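PDB 5UJU: NAD-dependent aldehyde dehydrogenase from Burkholderia multivorans, which probably oxidises aldehydes to carboxylic acids with NAD+ as the electron acceptor. Local coordinates for residues 409-412 with 413-416. Sequence-based numbering, arbitrary orientation.
Sequences RIDA and ARAV
R409 meets A413 through the backbone. A413 N donates to R409 O at 2.8 Å, the i to i+4 bond of an alpha helix. This is the C-terminal part of helix 404-414. The R409 side chain leaves the contact and gives NH1 to the carbonyl oxygen of F457, in the loop that also holds the sodium ligand G458. I410 repeats the helical bond, with R414 N 3.1 Å from I410 O. Its CG2 lies over one face of the R414 guanidinium, offset toward the rim and 4.0 Å above the plane. D411 carries the salt bridge. With chi1 at -169° its carboxylate lies beside the carbonyl carbon, and from there OD1 meets R414 NH1 at 3.2 Å. OD1 uses its anti lone pair, and the N-H...O angle is 142°. The carboxylate and guanidinium planes are turned 60° apart, so the two groups do not form a flat paired bridge. The R414 chain is extended from CG to NE and crosses the D411 side chain at about a right angle. D411 O also shares R414 N, weakly. A412 O takes a weak bond from A415 N at 3.3 Å. This bond and V416 N to A413 O are i to i+3. The A413 methyl packs on L440 and L442 of strand 440-445 and I460 of strand 460-466. D422 takes R414 NE in a second salt bridge. Two carboxylates thus share one guanidinium across different N-H groups, which probably steadies its positive charge and ties this part of the helix to the residues just after strand 418-421.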
loop_
_atom_site.group_PDB
_atom_site.type_symbol
_atom_site.label_atom_id
_atom_site.label_comp_id
_atom_site.label_asym_id
_atom_site.label_seq_id
_atom_site.Cartn_x
_atom_site.Cartn_y
_atom_site.Cartn_z
ATOM N N ARG A 409 -1.880 -31.826 -19.313
ATOM C CA ARG A 409 -0.882 -31.798 -18.256
ATOM C C ARG A 409 -0.935 -33.056 -17.396
ATOM O O ARG A 409 0.103 -33.498 -16.891
ATOM C CB ARG A 409 -1.067 -30.547 -17.404
ATOM C CG ARG A 409 0.003 -30.354 -16.338
ATOM C CD ARG A 409 -0.191 -29.044 -15.573
ATOM N NE ARG A 409 -0.199 -27.872 -16.447
ATOM C CZ ARG A 409 -1.296 -27.226 -16.838
ATOM N NH1 ARG A 409 -2.499 -27.625 -16.425
ATOM N NH2 ARG A 409 -1.187 -26.172 -17.639
ATOM N N ILE A 410 -2.127 -33.628 -17.201
ATOM C CA ILE A 410 -2.245 -34.915 -16.517
ATOM C C ILE A 410 -1.408 -35.958 -17.238
ATOM O O ILE A 410 -0.679 -36.737 -16.614
ATOM C CB ILE A 410 -3.722 -35.347 -16.416
ATOM C CG1 ILE A 410 -4.501 -34.423 -15.480
ATOM C CG2 ILE A 410 -3.844 -36.776 -15.905
ATOM C CD1 ILE A 410 -6.014 -34.629 -15.526
ATOM N N ASP A 411 -1.512 -36.006 -18.568
ATOM C CA ASP A 411 -0.744 -37.003 -19.303
ATOM C C ASP A 411 0.748 -36.696 -19.267
ATOM O O ASP A 411 1.569 -37.619 -19.206
ATOM C CB ASP A 411 -1.230 -37.122 -20.744
ATOM C CG ASP A 411 -0.628 -38.337 -21.451
ATOM O OD1 ASP A 411 -0.925 -39.478 -21.029
ATOM O OD2 ASP A 411 0.154 -38.154 -22.412
ATOM N N ALA A 412 1.124 -35.413 -19.292
ATOM C CA ALA A 412 2.535 -35.078 -19.119
ATOM C C ALA A 412 3.046 -35.547 -17.759
ATOM O O ALA A 412 4.152 -36.093 -17.654
ATOM C CB ALA A 412 2.752 -33.576 -19.286
ATOM N N ALA A 413 2.242 -35.358 -16.707
ATOM C CA ALA A 413 2.672 -35.737 -15.365
ATOM C C ALA A 413 2.841 -37.249 -15.220
ATOM O O ALA A 413 3.653 -37.697 -14.400
ATOM C CB ALA A 413 1.680 -35.206 -14.327
ATOM N N ARG A 414 2.097 -38.047 -15.997
ATOM C CA ARG A 414 2.213 -39.501 -15.897
ATOM C C ARG A 414 3.644 -39.979 -16.103
ATOM O O ARG A 414 4.072 -40.957 -15.482
ATOM C CB ARG A 414 1.293 -40.190 -16.902
ATOM C CG ARG A 414 -0.138 -40.311 -16.466
ATOM C CD ARG A 414 -0.925 -41.183 -17.438
ATOM N NE ARG A 414 -2.320 -41.308 -17.025
ATOM C CZ ARG A 414 -3.331 -40.681 -17.615
ATOM N NH1 ARG A 414 -3.106 -39.898 -18.658
ATOM N NH2 ARG A 414 -4.571 -40.844 -17.170
ATOM N N ALA A 415 4.395 -39.321 -16.976
ATOM C CA ALA A 415 5.742 -39.768 -17.297
ATOM C C ALA A 415 6.770 -39.390 -16.240
ATOM O O ALA A 415 7.926 -39.809 -16.354
ATOM C CB ALA A 415 6.175 -39.193 -18.649
ATOM N N VAL A 416 6.384 -38.640 -15.213
ATOM C CA VAL A 416 7.372 -37.948 -14.393
ATOM C C VAL A 416 7.950 -38.809 -13.268
ATOM O O VAL A 416 9.136 -38.677 -12.938
ATOM C CB VAL A 416 6.746 -36.648 -13.859
ATOM C CG1 VAL A 416 7.186 -36.353 -12.435
ATOM C CG2 VAL A 416 7.109 -35.497 -14.779
#